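Local coordinates for protein ACP (PDB 6KXF) that probably carries the growing acyl chain on a phosphopantetheine arm and presents it to the ketosynthase/chain length factor during ishigamide polyketide synthesis, at residues Glu7-Ile12 / Ala72-Thr77; Asp46-Leu51 / Asn62-Met67; Tyr55-Asp60 / Ala78-Trp83. One frame throughout, in Å; residues are numbered along the deposited sequence.

Contact 1. Residues Glu7-Ile12 / Ala72-Thr77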
ATOM      1  N   GLU C   7      25.168 -26.673  28.493  1.00103.92           N
ATOM      2  CA  GLU C   7      25.588 -25.579  27.586  1.00108.87           C
ATOM      3  C   GLU C   7      24.430 -25.141  26.669  1.00101.90           C
ATOM      4  O   GLU C   7      24.557 -24.169  25.910  1.00 85.65           O
ATOM      5  CB  GLU C   7      26.765 -26.022  26.711  1.00122.40           C
ATOM      6  CG  GLU C   7      28.016 -26.419  27.483  1.00127.32           C
ATOM      7  CD  GLU C   7      28.975 -27.281  26.674  1.00125.88           C
ATOM      8  OE1 GLU C   7      29.193 -26.953  25.495  1.00130.24           O
ATOM      9  OE2 GLU C   7      29.483 -28.292  27.209  1.00117.01           O
ATOM     10  N   ARG C   8      23.314 -25.876  26.706  1.00 94.56           N
ATOM     11  CA  ARG C   8      22.103 -25.467  26.003  1.00 98.30           C
ATOM     12  C   ARG C   8      21.606 -24.133  26.591  1.00 96.76           C
ATOM     13  O   ARG C   8      21.313 -23.201  25.829  1.00 89.32           O
ATOM     14  CB  ARG C   8      21.056 -26.589  26.026  1.00 93.86           C
ATOM     15  CG  ARG C   8      20.782 -27.204  24.659  1.00 91.25           C
ATOM     16  CD  ARG C   8      21.296 -28.615  24.411  1.00 90.11           C
ATOM     17  NE  ARG C   8      20.390 -29.654  24.906  1.00 80.27           N
ATOM     18  CZ  ARG C   8      20.151 -30.831  24.309  1.00 77.12           C
ATOM     19  NH1 ARG C   8      20.590 -31.086  23.088  1.00 70.22           N
ATOM     20  NH2 ARG C   8      19.439 -31.752  24.932  1.00 79.08           N
ATOM     21  N   LEU C   9      21.571 -24.026  27.931  1.00 93.38           N
ATOM     22  CA  LEU C   9      21.174 -22.775  28.644  1.00 92.77           C
ATOM     23  C   LEU C   9      21.917 -21.544  28.082  1.00 94.95           C
ATOM     24  O   LEU C   9      21.307 -20.512  27.833  1.00 95.48           O
ATOM     25  CB  LEU C   9      21.437 -22.936  30.147  1.00 90.06           C
ATOM     26  CG  LEU C   9      20.429 -22.287  31.104  1.00 95.43           C
ATOM     27  CD1 LEU C   9      19.880 -20.972  30.557  1.00 96.73           C
ATOM     28  CD2 LEU C   9      19.288 -23.240  31.440  1.00 90.82           C
ATOM     29  N   SER C  10      23.238 -21.654  27.888  1.00104.24           N
ATOM     30  CA  SER C  10      24.114 -20.538  27.421  1.00106.92           C
ATOM     31  C   SER C  10      23.722 -20.076  26.000  1.00102.71           C
ATOM     32  O   SER C  10      23.760 -18.870  25.674  1.00 76.61           O
ATOM     33  CB  SER C  10      25.576 -20.964  27.497  1.00110.21           C
ATOM     34  OG  SER C  10      26.464 -19.853  27.432  1.00103.21           O
ATOM     35  N   ARG C  11      23.366 -21.050  25.147  1.00111.61           N
ATOM     36  CA  ARG C  11      22.875 -20.805  23.786  1.00105.20           C
ATOM     37  C   ARG C  11      21.456 -20.221  23.836  1.00103.54           C
ATOM     38  O   ARG C  11      21.096 -19.434  22.962  1.00102.97           O
ATOM     39  CB  ARG C  11      22.857 -22.089  22.949  1.00 98.90           C
ATOM     40  CG  ARG C  11      22.477 -21.870  21.489  1.00 98.18           C
ATOM     41  CD  ARG C  11      23.476 -21.010  20.732  1.00 94.62           C
ATOM     42  NE  ARG C  11      23.064 -19.627  20.481  1.00 97.85           N
ATOM     43  CZ  ARG C  11      22.817 -19.104  19.274  1.00 98.85           C
ATOM     44  NH1 ARG C  11      22.537 -19.893  18.250  1.00100.08           N
ATOM     45  NH2 ARG C  11      22.856 -17.794  19.089  1.00 88.01           N
ATOM     46  N   ILE C  12      20.666 -20.630  24.842  1.00 91.46           N
ATOM     47  CA  ILE C  12      19.284 -20.163  25.020  1.00 84.52           C
ATOM     48  C   ILE C  12      19.287 -18.701  25.484  1.00 90.59           C
ATOM     49  O   ILE C  12      18.585 -17.864  24.887  1.00 90.76           O
ATOM     50  CB  ILE C  12      18.509 -21.107  25.962  1.00 78.68           C
ATOM     51  CG1 ILE C  12      17.965 -22.300  25.162  1.00 77.03           C
ATOM     52  CG2 ILE C  12      17.420 -20.361  26.726  1.00 80.46           C
ATOM     53  CD1 ILE C  12      17.423 -23.441  25.989  1.00 73.89           C
ATOM     54  N   ALA C  72      11.562 -20.211  32.660  1.00 91.49           N
ATOM     55  CA  ALA C  72      10.262 -20.820  32.287  1.00 94.37           C
ATOM     56  C   ALA C  72      10.249 -21.195  30.790  1.00 95.19           C
ATOM     57  O   ALA C  72       9.566 -22.146  30.389  1.00 94.56           O
ATOM     58  CB  ALA C  72       9.121 -19.901  32.651  1.00 90.57           C
ATOM     59  N   THR C  73      11.026 -20.470  29.970  1.00 97.14           N
ATOM     60  CA  THR C  73      11.124 -20.757  28.523  1.00 96.60           C
ATOM     61  C   THR C  73      11.961 -22.027  28.305  1.00 96.34           C
ATOM     62  O   THR C  73      11.752 -22.742  27.309  1.00 83.91           O
ATOM     63  CB  THR C  73      11.692 -19.598  27.678  1.00 91.92           C
ATOM     64  OG1 THR C  73      13.094 -19.789  27.472  1.00 99.24           O
ATOM     65  CG2 THR C  73      11.433 -18.218  28.246  1.00 82.58           C
ATOM     66  N   TYR C  74      12.909 -22.300  29.217  1.00 95.33           N
ATOM     67  CA  TYR C  74      13.707 -23.519  29.144  1.00 89.60           C
ATOM     68  C   TYR C  74      12.782 -24.740  29.215  1.00 87.81           C
ATOM     69  O   TYR C  74      12.975 -25.686  28.444  1.00 77.67           O
ATOM     70  CB  TYR C  74      14.783 -23.611  30.232  1.00 93.23           C
ATOM     71  CG  TYR C  74      15.793 -24.693  29.938  1.00 90.81           C
ATOM     72  CD1 TYR C  74      16.944 -24.406  29.214  1.00 92.99           C
ATOM     73  CD2 TYR C  74      15.567 -26.014  30.308  1.00 89.59           C
ATOM     74  CE1 TYR C  74      17.865 -25.392  28.896  1.00 92.04           C
ATOM     75  CE2 TYR C  74      16.475 -27.015  29.990  1.00 94.38           C
ATOM     76  CZ  TYR C  74      17.623 -26.703  29.272  1.00 98.03           C
ATOM     77  OH  TYR C  74      18.545 -27.660  28.945  1.00107.52           O
ATOM     78  N   GLN C  75      11.791 -24.700  30.122  1.00 86.15           N
ATOM     79  CA  GLN C  75      10.875 -25.848  30.350  1.00 92.63           C
ATOM     80  C   GLN C  75      10.172 -26.159  29.028  1.00 92.26           C
ATOM     81  O   GLN C  75      10.163 -27.313  28.558  1.00 83.94           O
ATOM     82  CB  GLN C  75       9.791 -25.607  31.415  1.00 95.58           C
ATOM     83  CG  GLN C  75      10.158 -24.636  32.529  1.00107.97           C
ATOM     84  CD  GLN C  75      11.385 -25.033  33.313  1.00108.80           C
ATOM     85  OE1 GLN C  75      12.413 -25.429  32.761  1.00105.41           O
ATOM     86  NE2 GLN C  75      11.294 -24.891  34.624  1.00111.91           N
ATOM     87  N   VAL C  76       9.589 -25.096  28.459  1.00 93.13           N
ATOM     88  CA  VAL C  76       8.923 -25.109  27.172  1.00 78.68           C
ATOM     89  C   VAL C  76       9.891 -25.674  26.124  1.00 67.65           C
ATOM     90  O   VAL C  76       9.630 -26.730  25.546  1.00 69.99           O
ATOM     91  CB  VAL C  76       8.419 -23.694  26.836  1.00 77.80           C
ATOM     92  CG1 VAL C  76       8.053 -23.543  25.365  1.00 79.60           C
ATOM     93  CG2 VAL C  76       7.254 -23.318  27.741  1.00 76.06           C
ATOM     94  N   THR C  77      11.043 -25.021  25.927  1.00 64.02           N
ATOM     95  CA  THR C  77      11.982 -25.477  24.890  1.00 68.11           C
ATOM     96  C   THR C  77      12.217 -26.988  25.042  1.00 74.00           C
ATOM     97  O   THR C  77      11.982 -27.761  24.110  1.00 68.27           O
ATOM     98  CB  THR C  77      13.295 -24.688  24.922  1.00 63.94           C
ATOM     99  OG1 THR C  77      12.964 -23.300  24.915  1.00 67.30           O
ATOM    100  CG2 THR C  77      14.221 -25.014  23.769  1.00 68.09           C
TER

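Contact 2. Residues Asp46-Leu51 / Asn62-Met67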
ATOM      1  N   ASP C  46       9.661 -13.429  18.555  1.00 53.65           N
ATOM      2  CA  ASP C  46      11.015 -13.521  17.966  1.00 62.59           C
ATOM      3  C   ASP C  46      11.823 -14.609  18.711  1.00 61.23           C
ATOM      4  O   ASP C  46      12.576 -15.365  18.068  1.00 57.01           O
ATOM      5  CB  ASP C  46      11.711 -12.149  17.955  1.00 68.99           C
ATOM      6  CG  ASP C  46      12.166 -11.618  16.593  1.00 76.53           C
ATOM      7  OD1 ASP C  46      12.359 -12.421  15.629  1.00 69.16           O
ATOM      8  OD2 ASP C  46      12.355 -10.386  16.506  1.00 90.04           O
ATOM      9  N   VAL C  47      11.636 -14.731  20.039  1.00 58.31           N
ATOM     10  CA  VAL C  47      12.401 -15.719  20.849  1.00 66.07           C
ATOM     11  C   VAL C  47      11.872 -17.132  20.588  1.00 61.80           C
ATOM     12  O   VAL C  47      12.673 -18.031  20.358  1.00 64.49           O
ATOM     13  CB  VAL C  47      12.470 -15.423  22.362  1.00 63.66           C
ATOM     14  CG1 VAL C  47      12.605 -13.940  22.653  1.00 63.85           C
ATOM     15  CG2 VAL C  47      11.325 -16.019  23.153  1.00 70.78           C
ATOM     16  N   LEU C  48      10.547 -17.324  20.590  1.00 59.19           N
ATOM     17  CA  LEU C  48       9.994 -18.656  20.279  1.00 58.05           C
ATOM     18  C   LEU C  48      10.458 -19.084  18.871  1.00 60.12           C
ATOM     19  O   LEU C  48      10.888 -20.240  18.678  1.00 57.74           O
ATOM     20  CB  LEU C  48       8.468 -18.633  20.434  1.00 56.29           C
ATOM     21  CG  LEU C  48       7.762 -19.943  20.077  1.00 55.36           C
ATOM     22  CD1 LEU C  48       6.389 -20.009  20.733  1.00 54.24           C
ATOM     23  CD2 LEU C  48       7.655 -20.125  18.559  1.00 56.17           C
ATOM     24  N   SER C  49      10.457 -18.140  17.916  1.00 58.65           N
ATOM     25  CA  SER C  49      10.849 -18.407  16.508  1.00 62.82           C
ATOM     26  C   SER C  49      12.325 -18.811  16.418  1.00 60.95           C
ATOM     27  O   SER C  49      12.675 -19.697  15.615  1.00 55.24           O
ATOM     28  CB  SER C  49      10.583 -17.239  15.580  1.00 60.46           C
ATOM     29  OG  SER C  49      10.975 -17.573  14.231  1.00 69.15           O
ATOM     30  N   ALA C  50      13.180 -18.110  17.174  1.00 61.56           N
ATOM     31  CA  ALA C  50      14.649 -18.385  17.213  1.00 64.52           C
ATOM     32  C   ALA C  50      14.929 -19.776  17.821  1.00 57.25           C
ATOM     33  O   ALA C  50      15.654 -20.568  17.240  1.00 63.67           O
ATOM     34  CB  ALA C  50      15.377 -17.284  17.963  1.00 58.60           C
ATOM     35  N   LEU C  51      14.304 -20.095  18.959  1.00 58.01           N
ATOM     36  CA  LEU C  51      14.463 -21.421  19.568  1.00 63.12           C
ATOM     37  C   LEU C  51      14.074 -22.524  18.568  1.00 67.53           C
ATOM     38  O   LEU C  51      14.833 -23.476  18.387  1.00 72.35           O
ATOM     39  CB  LEU C  51      13.619 -21.510  20.841  1.00 61.56           C
ATOM     40  CG  LEU C  51      13.926 -20.463  21.910  1.00 71.20           C
ATOM     41  CD1 LEU C  51      12.981 -20.599  23.094  1.00 72.20           C
ATOM     42  CD2 LEU C  51      15.379 -20.557  22.363  1.00 77.31           C
ATOM     43  N   ASN C  62       0.516 -21.298  21.566  1.00 73.94           N
ATOM     44  CA  ASN C  62      -0.363 -21.106  22.746  1.00 77.48           C
ATOM     45  C   ASN C  62       0.413 -21.332  24.053  1.00 68.72           C
ATOM     46  O   ASN C  62      -0.195 -21.386  25.091  1.00 83.70           O
ATOM     47  CB  ASN C  62      -1.589 -22.027  22.739  1.00 73.87           C
ATOM     48  CG  ASN C  62      -2.478 -21.843  21.527  1.00 73.70           C
ATOM     49  OD1 ASN C  62      -2.694 -22.792  20.774  1.00 71.21           O
ATOM     50  ND2 ASN C  62      -2.988 -20.638  21.331  1.00 63.52           N
ATOM     51  N   GLU C  63       1.741 -21.470  23.992  1.00 73.41           N
ATOM     52  CA  GLU C  63       2.574 -21.598  25.196  1.00 73.77           C
ATOM     53  C   GLU C  63       3.431 -20.339  25.384  1.00 75.60           C
ATOM     54  O   GLU C  63       4.371 -20.338  26.211  1.00 72.05           O
ATOM     55  CB  GLU C  63       3.420 -22.868  25.093  1.00 81.41           C
ATOM     56  CG  GLU C  63       3.247 -23.805  26.278  1.00 89.83           C
ATOM     57  CD  GLU C  63       3.112 -25.270  25.912  1.00 92.08           C
ATOM     58  OE1 GLU C  63       1.978 -25.786  25.976  1.00 91.25           O
ATOM     59  OE2 GLU C  63       4.141 -25.886  25.563  1.00 99.73           O
ATOM     60  N   LEU C  64       3.094 -19.277  24.628  1.00 75.27           N
ATOM     61  CA  LEU C  64       3.734 -17.942  24.737  1.00 76.56           C
ATOM     62  C   LEU C  64       3.427 -17.307  26.093  1.00 83.21           C
ATOM     63  O   LEU C  64       4.317 -16.699  26.689  1.00 75.59           O
ATOM     64  CB  LEU C  64       3.258 -17.009  23.613  1.00 73.43           C
ATOM     65  CG  LEU C  64       3.993 -17.122  22.276  1.00 72.69           C
ATOM     66  CD1 LEU C  64       3.239 -16.358  21.197  1.00 70.51           C
ATOM     67  CD2 LEU C  64       5.433 -16.624  22.380  1.00 69.21           C
ATOM     68  N   PRO C  65       2.170 -17.361  26.603  1.00 78.28           N
ATOM     69  CA  PRO C  65       1.865 -16.810  27.926  1.00 92.56           C
ATOM     70  C   PRO C  65       2.611 -17.444  29.122  1.00 98.69           C
ATOM     71  O   PRO C  65       2.422 -16.979  30.249  1.00100.99           O
ATOM     72  CB  PRO C  65       0.349 -17.031  28.071  1.00 87.38           C
ATOM     73  CG  PRO C  65      -0.157 -17.168  26.648  1.00 83.98           C
ATOM     74  CD  PRO C  65       0.970 -17.868  25.921  1.00 78.20           C
ATOM     75  N   LYS C  66       3.450 -18.465  28.881  1.00 94.09           N
ATOM     76  CA  LYS C  66       4.204 -19.169  29.933  1.00 90.08           C
ATOM     77  C   LYS C  66       5.716 -18.986  29.758  1.00 87.71           C
ATOM     78  O   LYS C  66       6.496 -19.595  30.469  1.00 94.66           O
ATOM     79  CB  LYS C  66       3.881 -20.667  29.899  1.00 87.04           C
ATOM     80  CG  LYS C  66       2.401 -21.002  30.022  1.00 89.58           C
ATOM     81  CD  LYS C  66       2.109 -22.406  30.538  1.00 98.08           C
ATOM     82  CE  LYS C  66       2.772 -23.509  29.733  1.00 97.61           C
ATOM     83  NZ  LYS C  66       1.785 -24.508  29.252  1.00 93.74           N
ATOM     84  N   MET C  67       6.130 -18.159  28.801  1.00 86.69           N
ATOM     85  CA  MET C  67       7.541 -17.999  28.500  1.00 91.38           C
ATOM     86  C   MET C  67       8.034 -16.693  29.126  1.00 97.76           C
ATOM     87  O   MET C  67       8.213 -15.690  28.443  1.00110.35           O
ATOM     88  CB  MET C  67       7.757 -17.994  26.986  1.00 83.16           C
ATOM     89  CG  MET C  67       7.591 -19.361  26.395  1.00 84.26           C
ATOM     90  SD  MET C  67       7.624 -19.365  24.589  1.00 79.49           S
ATOM     91  CE  MET C  67       9.253 -18.707  24.233  1.00 71.57           C
TER

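Contact 3. Residues Tyr55-Asp60 / Ala78-Trp83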
ATOM      1  N   TYR C  55      16.868 -25.538  17.113  1.00 71.94           N
ATOM      2  CA  TYR C  55      16.792 -26.930  17.506  1.00 70.51           C
ATOM      3  C   TYR C  55      15.924 -27.760  16.544  1.00 66.42           C
ATOM      4  O   TYR C  55      15.644 -28.921  16.831  1.00 66.10           O
ATOM      5  CB  TYR C  55      16.298 -26.976  18.956  1.00 69.64           C
ATOM      6  CG  TYR C  55      17.239 -26.301  19.924  1.00 75.22           C
ATOM      7  CD1 TYR C  55      18.569 -26.693  20.013  1.00 78.64           C
ATOM      8  CD2 TYR C  55      16.814 -25.272  20.749  1.00 79.26           C
ATOM      9  CE1 TYR C  55      19.448 -26.092  20.904  1.00 83.47           C
ATOM     10  CE2 TYR C  55      17.679 -24.653  21.639  1.00 83.60           C
ATOM     11  CZ  TYR C  55      19.004 -25.061  21.717  1.00 87.87           C
ATOM     12  OH  TYR C  55      19.872 -24.455  22.586  1.00 78.93           O
ATOM     13  N   SER C  56      15.520 -27.193  15.402  1.00 59.70           N
ATOM     14  CA  SER C  56      14.537 -27.828  14.499  1.00 58.21           C
ATOM     15  C   SER C  56      13.355 -28.407  15.287  1.00 51.86           C
ATOM     16  O   SER C  56      12.941 -29.515  15.033  1.00 60.36           O
ATOM     17  CB  SER C  56      15.153 -28.928  13.660  1.00 63.41           C
ATOM     18  OG  SER C  56      16.186 -28.443  12.818  1.00 67.53           O
ATOM     19  N   ILE C  57      12.827 -27.674  16.263  1.00 55.94           N
ATOM     20  CA  ILE C  57      11.651 -28.147  17.010  1.00 61.92           C
ATOM     21  C   ILE C  57      10.436 -27.291  16.640  1.00 64.38           C
ATOM     22  O   ILE C  57      10.549 -26.247  15.962  1.00 58.60           O
ATOM     23  CB  ILE C  57      11.880 -28.132  18.537  1.00 65.38           C
ATOM     24  CG1 ILE C  57      12.267 -26.742  19.045  1.00 62.80           C
ATOM     25  CG2 ILE C  57      12.893 -29.192  18.948  1.00 67.91           C
ATOM     26  CD1 ILE C  57      12.019 -26.553  20.522  1.00 65.62           C
ATOM     27  N   VAL C  58       9.272 -27.748  17.109  1.00 64.25           N
ATOM     28  CA  VAL C  58       8.043 -26.991  17.030  1.00 61.30           C
ATOM     29  C   VAL C  58       7.595 -26.700  18.454  1.00 65.28           C
ATOM     30  O   VAL C  58       7.388 -27.636  19.227  1.00 68.79           O
ATOM     31  CB  VAL C  58       6.949 -27.750  16.255  1.00 63.62           C
ATOM     32  CG1 VAL C  58       5.644 -26.964  16.227  1.00 54.85           C
ATOM     33  CG2 VAL C  58       7.408 -28.104  14.849  1.00 58.42           C
ATOM     34  N   ILE C  59       7.446 -25.408  18.767  1.00 57.28           N
ATOM     35  CA  ILE C  59       6.844 -24.952  20.004  1.00 59.12           C
ATOM     36  C   ILE C  59       5.446 -24.417  19.680  1.00 63.16           C
ATOM     37  O   ILE C  59       5.277 -23.591  18.773  1.00 71.70           O
ATOM     38  CB  ILE C  59       7.710 -23.882  20.686  1.00 54.72           C
ATOM     39  CG1 ILE C  59       9.164 -24.333  20.862  1.00 61.69           C
ATOM     40  CG2 ILE C  59       7.082 -23.471  22.007  1.00 63.64           C
ATOM     41  CD1 ILE C  59      10.121 -23.216  21.238  1.00 64.57           C
ATOM     42  N   ASP C  60       4.455 -24.902  20.430  1.00 66.76           N
ATOM     43  CA  ASP C  60       3.073 -24.507  20.270  1.00 68.78           C
ATOM     44  C   ASP C  60       2.952 -23.053  20.733  1.00 65.98           C
ATOM     45  O   ASP C  60       3.334 -22.731  21.869  1.00 65.58           O
ATOM     46  CB  ASP C  60       2.154 -25.479  21.015  1.00 75.66           C
ATOM     47  CG  ASP C  60       0.708 -25.034  21.107  1.00 77.95           C
ATOM     48  OD1 ASP C  60       0.255 -24.331  20.188  1.00 80.13           O
ATOM     49  OD2 ASP C  60       0.060 -25.377  22.112  1.00 87.19           O
ATOM     50  N   ALA C  78      12.663 -27.395  26.240  1.00 85.95           N
ATOM     51  CA  ALA C  78      13.042 -28.784  26.540  1.00 82.38           C
ATOM     52  C   ALA C  78      11.841 -29.721  26.355  1.00 78.36           C
ATOM     53  O   ALA C  78      11.974 -30.757  25.697  1.00 80.78           O
ATOM     54  CB  ALA C  78      13.612 -28.870  27.936  1.00 90.87           C
ATOM     55  N   ALA C  79      10.681 -29.350  26.917  1.00 68.81           N
ATOM     56  CA  ALA C  79       9.434 -30.106  26.717  1.00 74.08           C
ATOM     57  C   ALA C  79       9.235 -30.407  25.222  1.00 76.81           C
ATOM     58  O   ALA C  79       9.312 -31.560  24.793  1.00 72.08           O
ATOM     59  CB  ALA C  79       8.255 -29.347  27.291  1.00 75.25           C
ATOM     60  N   ALA C  80       9.040 -29.356  24.418  1.00 77.02           N
ATOM     61  CA  ALA C  80       8.737 -29.506  22.983  1.00 81.24           C
ATOM     62  C   ALA C  80       9.862 -30.258  22.257  1.00 79.63           C
ATOM     63  O   ALA C  80       9.638 -30.859  21.201  1.00 82.49           O
ATOM     64  CB  ALA C  80       8.509 -28.149  22.363  1.00 79.52           C
ATOM     65  N   ALA C  81      11.077 -30.209  22.812  1.00 79.96           N
ATOM     66  CA  ALA C  81      12.263 -30.803  22.178  1.00 85.06           C
ATOM     67  C   ALA C  81      12.410 -32.298  22.505  1.00 85.86           C
ATOM     68  O   ALA C  81      13.217 -32.967  21.870  1.00 75.33           O
ATOM     69  CB  ALA C  81      13.495 -30.035  22.600  1.00 81.78           C
ATOM     70  N   GLY C  82      11.665 -32.800  23.503  1.00 95.86           N
ATOM     71  CA  GLY C  82      11.864 -34.149  24.069  1.00 98.63           C
ATOM     72  C   GLY C  82      13.238 -34.308  24.714  1.00 99.42           C
ATOM     73  O   GLY C  82      13.921 -35.316  24.484  1.00 91.18           O
ATOM     74  N   TRP C  83      13.650 -33.296  25.500  1.00102.69           N
ATOM     75  CA  TRP C  83      14.867 -33.339  26.343  1.00100.49           C
ATOM     76  C   TRP C  83      14.500 -33.904  27.725  1.00101.33           C
ATOM     77  O   TRP C  83      15.361 -34.425  28.436  1.00 99.63           O
ATOM     78  CB  TRP C  83      15.532 -31.954  26.486  1.00 93.54           C
ATOM     79  CG  TRP C  83      16.117 -31.355  25.241  1.00 87.06           C
ATOM     80  CD1 TRP C  83      16.438 -32.000  24.081  1.00 88.18           C
ATOM     81  CD2 TRP C  83      16.497 -29.976  25.045  1.00 82.28           C
ATOM     82  NE1 TRP C  83      16.969 -31.120  23.173  1.00 82.69           N
ATOM     83  CE2 TRP C  83      17.013 -29.868  23.732  1.00 83.30           C
ATOM     84  CE3 TRP C  83      16.438 -28.818  25.833  1.00 80.81           C
ATOM     85  CZ2 TRP C  83      17.463 -28.655  23.202  1.00 81.78           C
ATOM     86  CZ3 TRP C  83      16.887 -27.622  25.310  1.00 83.53           C
ATOM     87  CH2 TRP C  83      17.387 -27.540  24.008  1.00 81.61           C
TER
HETATM   88  O   HOH W   1       9.038 -30.352  18.242  1.00 61.48           O

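Contact 1. Residues Glu7-Ile12 / Ala72-Thr77
The Tyr74 ring slots between Leu9 and Ile12 of helix 8-20, whose methyls lie on opposite sides of its plane. This joins the first and last helices of the acyl carrier protein helix bundle. The short axes of 8-12 and 72-77 come within 11.3 Å, at 113° between their N-to-C directions. That distance is wide, and Tyr74 spans much of it. Its CG lies anti to the backbone N (chi1 -166°), and the bond from CA to CB points toward helix 8-20.

Two methyl groups meet the same ring bond, CD1-CE1, from opposite sides of the ring plane. Leu9 CD2 lies 3.4 Å from Tyr74 CD1, and Ile12 CD1 is 3.5 Å from Tyr74 CE1. Both approach the ring obliquely. The Ile12 side chain runs at about a right angle to the tyrosine, whereas that of Leu9 takes a slanting course. Farther out, Arg8 CB sits at the ring edge, near its plane, 4.0 Å from Tyr74 OH. The contact is therefore apolar along the ring and looser at the hydroxyl end. Pro6 and Ala5 also touch Tyr74, so the N-terminal residues add to the packing of this side chain.

Ile12 is buried and reaches a second partner. Its CD1 is 4.2 Å from Thr77 CG2. Helix 41-55 also packs on this contact, through Tyr55 on Ile12 and Leu51 on Thr77. Thr73 OG1 is buried here and has no polar partner in the model. Thr77 OG1 differs. It donates to Thr73 O over 2.7 Å, from above the carbonyl plane, 40° out of it. The same Thr73 O also accepts the helical bond from Thr77 N at 2.8 Å.

Contact 2. Residues Asp46-Leu51 / Asn62-Met67
Met67 and Leu48 bury the most surface in this contact, followed by Leu64. Met67 points its side chain at helix 41-55 from the loop that follows it. The chain extends through chi2 and then bends at chi3 (61°), which sets the CE methyl against the helix. CE meets Val47 CG2 tip to tip at 3.6 Å. It also lies 3.9 Å from Leu48 CB and, more loosely, 4.3 Å from Leu51 CD1. One methyl thus touches three residues on the same side of the helix.

Leu48 holds CG anti to its backbone N (chi1 177°). Its CD1 reaches Leu64 CD2 at 3.9 Å, and the two leucine side chains cross at about a right angle. Leu48 CD1 is also 4.1 Å from Met67 SD. Leu48 therefore packs against both loop residues. The contact across the segments is wholly apolar. Within the loop, the Lys66 N to Glu63 O bond is weak, while Met67 N donates to Leu64 O at 3.1 Å.

The contact packs the loop between helices 41-55 and 72-81 onto helix 41-55 of the carrier protein bundle. Leu64 lies toward the phosphopantetheine end: it touches Leu44 and Ile45, and Ile45 belongs to the pocket of the bound acyl-phosphopantetheine mimic. Val47 continues onto Asn19 and Ile20 of helix 8-20, and Met67 onto Thr73 of helix 72-81.

Contact 3. Residues Tyr55-Asp60 / Ala78-Trp83
The loop 55-60 runs past the end of helix 72-81 at 136° between end-to-end directions, with CA atoms 5.8 Å apart at both Ile57-Ala81 and Ile59-Ala80. The largest side chains meet at the C-terminus. Trp83 directs the edge of its six-membered ring at the face of Tyr55, an edge-to-face (T-shaped) pair with planes at 82° and centroids 5.0 Å apart. Trp83 CH2 stands over the centre of the tyrosine ring, 3.7 Å from Tyr55 CZ. The indole itself is backed by Ala81, whose CB lies over one face, offset toward the rim. Arg8 of helix 8-20 adds a cation-pi contact to Trp83.

The loop lies close against Ala80 and Ala81. Ile57 CG2, anti to the carbonyl carbon and beside the backbone N, packs 3.7 Å from Ala81 CA. The CB of Ala80 is 3.4 Å from Val58 O. Ile59 CG1 and Ile57 CD1 lie farther from that same methyl. A water joins the two backbones on the Val58 side. It accepts from Val58 N at 2.8 Å and donates to Ala80 O at 3.1 Å. Ile57 O is hydrogen-bonded to an aromatic side chain of another protein chain, so the loop also takes part in the assembly.

Both segments contain a helix end of the same kind. Ser56 and Gly82 each take a positive phi in a Schellman motif, closing helices 41-55 and 72-81. The residues next to these ends, Tyr55 before Ser56 and Trp83 after Gly82, make the aromatic pair in the carrier protein helix bundle.

Overall arrangement
The three contacts tie together the three helices of the carrier protein. Contacts 1 and 2 lie on opposite sides of the chain's centre, 11 Å apart between centres. They meet where Thr77 OG1 is 3.3 Å from Leu51 CD1. Contacts 1 and 3 share helix 72-81, with centres 10 Å apart, and also touch through Val76 CG1 and Ile59 CG2 at 3.5 Å. Contact 2 joins contact 3 through Leu48 CD1 and Ile59 CG2, 3.8 Å apart. Contact 2 is the one near the ligand: the Leu64 side chain is about 7 Å from the bound acyl-phosphopantetheine mimic, not touching it. The pocket includes Ser41, Leu42 and Ile45 on helix 41-55.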